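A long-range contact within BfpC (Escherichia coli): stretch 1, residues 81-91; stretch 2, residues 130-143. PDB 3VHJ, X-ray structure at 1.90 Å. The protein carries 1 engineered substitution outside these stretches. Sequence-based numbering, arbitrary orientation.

Stretch 1, residues 81-91: DGSSFCGLFPA
Stretch 2 (130-143) GYPWDRTYSPSDVG

The apolar centre lies on both faces of a parallel strand pair, residues 85-90 beside 135-137. On one face, Cys86 (chi1 86°, p) lies over the indole of Trp133 (chi1 -39°, m; chi2 104°). Its SG and its CB each sit 3.5 Å from the centroid of the Trp133 five-membered ring, near the ring normal. Both thus meet the pi cloud. Thr136 (m) shares this face, with its CG2 3.7 Å from Cys86 SG.

On the other face are Phe85 (p, chi2 89°), Arg135 and Tyr137 (m, chi2 -77°). Gly87 lies between Phe85 and Phe89 and has no side chain. A CB there would come within 2.6 Å of Phe89 CE2. The Phe89 ring (m, chi2 -87°) uses this space, and its CZ reaches 3.6 Å from Tyr137 CB. The two rings are oblique, with planes at 38°.

Farther along, Leu88 (t, p) places CD2 3.9 Å from both Pro139 CD and Val142 CG2.

The strand axes run 5° apart. Phe85 pairs with Arg135, Cys86 with Thr136 and Gly87 with Tyr137, at CA-CA distances of 4.6, 5.0 and 4.2 Å. Backbone angles are extended, from Leu88 at -109/122° to Gly87 at 178/159°. The hydrogen bonds alternate between strands, as parallel pairing requires: Arg135 N to Ser84 O 3.2 Å, Cys86 N to Arg135 O 3.1 Å, Tyr137 N to Cys86 O 3.0 Å, and Leu88 N to Tyr137 O 2.9 Å.

The polar edge precedes the strands. Asp134 (m) accepts from Ser84 N at OD2, 2.9 Å. In return, Asp134 N donates to Ser84 OG, 2.9 Å. Ser84 is p, which brings its hydroxyl to that amide. One water bridges Ser84 OG (2.6 Å) and Pro132 O (2.7 Å). On the other side of Ser84, Asp81 OD2 accepts from Ser83 N at 2.9 Å, bracing the turn through Gly82 (phi 105°, psi -14°).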

# COMPACT_ATOMS: atom_id res chain seq x y z
N ASP A 81 1.65 14.06 4.49
CA ASP A 81 1.83 15.46 4.87
C ASP A 81 2.11 16.38 3.70
O ASP A 81 2.54 17.52 3.89
CB ASP A 81 2.95 15.58 5.90
CG ASP A 81 4.32 15.27 5.32
OD1 ASP A 81 5.24 14.99 6.11
OD2 ASP A 81 4.49 15.31 4.08
N GLY A 82 1.88 15.90 2.49
CA GLY A 82 2.14 16.72 1.32
C GLY A 82 3.39 16.30 0.58
O GLY A 82 3.62 16.72 -0.56
N SER A 83 4.22 15.48 1.22
CA SER A 83 5.44 15.02 0.57
C SER A 83 5.29 13.56 0.13
O SER A 83 4.75 12.73 0.87
CB SER A 83 6.64 15.18 1.52
OG SER A 83 6.47 14.42 2.70
N SER A 84 5.76 13.26 -1.07
CA SER A 84 5.69 11.91 -1.63
C SER A 84 6.79 11.05 -1.02
O SER A 84 7.78 11.56 -0.49
CB SER A 84 5.86 11.97 -3.15
OG SER A 84 7.09 12.60 -3.49
N PHE A 85 6.63 9.73 -1.11
CA PHE A 85 7.62 8.83 -0.54
C PHE A 85 7.45 7.41 -1.05
O PHE A 85 6.37 7.02 -1.49
CB PHE A 85 7.51 8.82 0.99
CG PHE A 85 6.19 8.26 1.49
CD1 PHE A 85 6.04 6.90 1.72
CD2 PHE A 85 5.10 9.10 1.68
CE1 PHE A 85 4.82 6.38 2.15
CE2 PHE A 85 3.87 8.58 2.10
CZ PHE A 85 3.73 7.22 2.33
N CYS A 86 8.53 6.64 -0.98
CA CYS A 86 8.50 5.24 -1.38
C CYS A 86 9.52 4.55 -0.49
O CYS A 86 10.32 5.20 0.17
CB CYS A 86 8.88 5.08 -2.85
SG CYS A 86 10.65 4.96 -3.16
N GLY A 87 9.47 3.22 -0.46
CA GLY A 87 10.44 2.52 0.36
C GLY A 87 10.29 1.02 0.36
O GLY A 87 9.23 0.48 0.02
N LEU A 88 11.38 0.35 0.74
CA LEU A 88 11.45 -1.10 0.86
C LEU A 88 11.53 -1.29 2.37
O LEU A 88 12.44 -0.76 3.01
CB LEU A 88 12.72 -1.61 0.18
CG LEU A 88 13.11 -3.08 0.38
CD1 LEU A 88 12.05 -4.00 -0.19
CD2 LEU A 88 14.46 -3.32 -0.29
N PHE A 89 10.59 -2.03 2.93
CA PHE A 89 10.54 -2.23 4.38
C PHE A 89 10.26 -3.66 4.80
O PHE A 89 9.42 -4.33 4.21
CB PHE A 89 9.42 -1.40 5.00
CG PHE A 89 9.51 0.08 4.77
CD1 PHE A 89 10.26 0.88 5.63
CD2 PHE A 89 8.79 0.68 3.75
CE1 PHE A 89 10.27 2.26 5.48
CE2 PHE A 89 8.79 2.06 3.59
CZ PHE A 89 9.53 2.85 4.45
N PRO A 90 10.96 -4.14 5.84
CA PRO A 90 10.73 -5.51 6.32
C PRO A 90 9.61 -5.39 7.35
O PRO A 90 9.66 -4.50 8.20
CB PRO A 90 12.05 -5.88 7.01
CG PRO A 90 13.00 -4.72 6.70
CD PRO A 90 12.12 -3.54 6.50
N ALA A 91 8.60 -6.26 7.28
CA ALA A 91 7.53 -6.23 8.27
C ALA A 91 8.04 -7.14 9.39
O ALA A 91 9.12 -7.72 9.28
CB ALA A 91 6.23 -6.78 7.69
N GLY A 130 10.92 5.27 -10.25
CA GLY A 130 9.75 5.43 -11.10
C GLY A 130 8.98 6.72 -10.95
O GLY A 130 8.09 7.01 -11.75
N TYR A 131 9.33 7.51 -9.94
CA TYR A 131 8.65 8.77 -9.67
C TYR A 131 9.60 9.64 -8.83
O TYR A 131 10.44 9.11 -8.10
CB TYR A 131 7.35 8.47 -8.91
CG TYR A 131 6.49 9.66 -8.56
CD1 TYR A 131 6.75 10.42 -7.42
CD2 TYR A 131 5.41 10.02 -9.37
CE1 TYR A 131 5.95 11.51 -7.09
CE2 TYR A 131 4.61 11.11 -9.05
CZ TYR A 131 4.88 11.85 -7.91
OH TYR A 131 4.10 12.93 -7.59
N PRO A 132 9.50 10.97 -8.94
CA PRO A 132 10.36 11.89 -8.18
C PRO A 132 9.98 11.95 -6.71
O PRO A 132 9.48 12.98 -6.24
CB PRO A 132 10.13 13.24 -8.87
CG PRO A 132 9.54 12.89 -10.20
CD PRO A 132 8.66 11.72 -9.89
N TRP A 133 10.22 10.87 -5.97
CA TRP A 133 9.85 10.83 -4.55
C TRP A 133 10.60 11.86 -3.71
O TRP A 133 11.80 12.07 -3.90
CB TRP A 133 10.11 9.45 -3.94
CG TRP A 133 9.77 8.27 -4.82
CD1 TRP A 133 10.66 7.49 -5.50
CD2 TRP A 133 8.47 7.75 -5.11
NE1 TRP A 133 9.99 6.51 -6.20
CE2 TRP A 133 8.65 6.65 -5.98
CE3 TRP A 133 7.17 8.10 -4.72
CZ2 TRP A 133 7.57 5.90 -6.47
CZ3 TRP A 133 6.10 7.36 -5.21
CH2 TRP A 133 6.30 6.27 -6.07
N ASP A 134 9.90 12.50 -2.78
CA ASP A 134 10.54 13.47 -1.91
C ASP A 134 11.45 12.69 -0.96
O ASP A 134 12.56 13.14 -0.64
CB ASP A 134 9.51 14.27 -1.12
CG ASP A 134 8.79 15.30 -1.98
OD1 ASP A 134 9.46 15.96 -2.80
OD2 ASP A 134 7.56 15.47 -1.82
N ARG A 135 10.98 11.53 -0.52
CA ARG A 135 11.75 10.67 0.38
C ARG A 135 11.75 9.22 -0.09
O ARG A 135 10.74 8.73 -0.60
CB ARG A 135 11.18 10.72 1.81
CG ARG A 135 11.31 12.06 2.52
CD ARG A 135 12.76 12.55 2.57
NE ARG A 135 13.68 11.63 3.24
CZ ARG A 135 13.71 11.41 4.55
NH1 ARG A 135 12.86 12.04 5.36
NH2 ARG A 135 14.60 10.56 5.06
N THR A 136 12.88 8.55 0.08
CA THR A 136 13.02 7.15 -0.29
C THR A 136 13.69 6.41 0.88
O THR A 136 14.69 6.88 1.42
CB THR A 136 13.90 6.97 -1.55
OG1 THR A 136 13.27 7.59 -2.67
CG2 THR A 136 14.10 5.49 -1.84
N TYR A 137 13.12 5.27 1.24
CA TYR A 137 13.63 4.46 2.35
C TYR A 137 13.96 3.04 1.93
O TYR A 137 13.29 2.46 1.07
CB TYR A 137 12.59 4.40 3.47
CG TYR A 137 12.08 5.74 3.91
CD1 TYR A 137 12.84 6.57 4.73
CD2 TYR A 137 10.83 6.19 3.49
CE1 TYR A 137 12.37 7.81 5.12
CE2 TYR A 137 10.35 7.44 3.88
CZ TYR A 137 11.13 8.24 4.69
OH TYR A 137 10.68 9.48 5.08
N SER A 138 14.99 2.47 2.55
CA SER A 138 15.40 1.10 2.28
C SER A 138 16.43 0.70 3.34
O SER A 138 17.04 1.56 3.96
CB SER A 138 16.01 0.96 0.88
OG SER A 138 17.30 1.56 0.82
N PRO A 139 16.61 -0.61 3.57
CA PRO A 139 17.58 -1.08 4.56
C PRO A 139 19.00 -0.62 4.23
O PRO A 139 19.32 -0.34 3.07
CB PRO A 139 17.42 -2.60 4.50
CG PRO A 139 15.97 -2.76 4.15
CD PRO A 139 15.80 -1.73 3.06
N SER A 140 19.85 -0.54 5.24
CA SER A 140 21.23 -0.10 5.05
C SER A 140 21.97 -0.92 3.99
O SER A 140 22.73 -0.37 3.19
CB SER A 140 21.99 -0.17 6.37
OG SER A 140 21.38 0.67 7.34
N ASP A 141 21.74 -2.23 3.98
CA ASP A 141 22.40 -3.09 3.01
C ASP A 141 21.87 -2.89 1.59
O ASP A 141 22.34 -3.53 0.65
CB ASP A 141 22.28 -4.56 3.42
CG ASP A 141 20.85 -5.07 3.38
OD1 ASP A 141 20.27 -5.11 2.28
OD2 ASP A 141 20.32 -5.42 4.45
N VAL A 142 20.87 -2.02 1.45
CA VAL A 142 20.29 -1.73 0.14
C VAL A 142 20.86 -0.40 -0.35
O VAL A 142 21.12 -0.23 -1.54
CB VAL A 142 18.75 -1.64 0.21
CG1 VAL A 142 18.19 -1.30 -1.16
CG2 VAL A 142 18.19 -2.96 0.68
N GLY A 143 21.04 0.54 0.57
CA GLY A 143 21.63 1.82 0.24
C GLY A 143 20.90 2.83 -0.63
O GLY A 143 21.54 3.72 -1.21
O HOH W 1 7.18 14.25 -5.52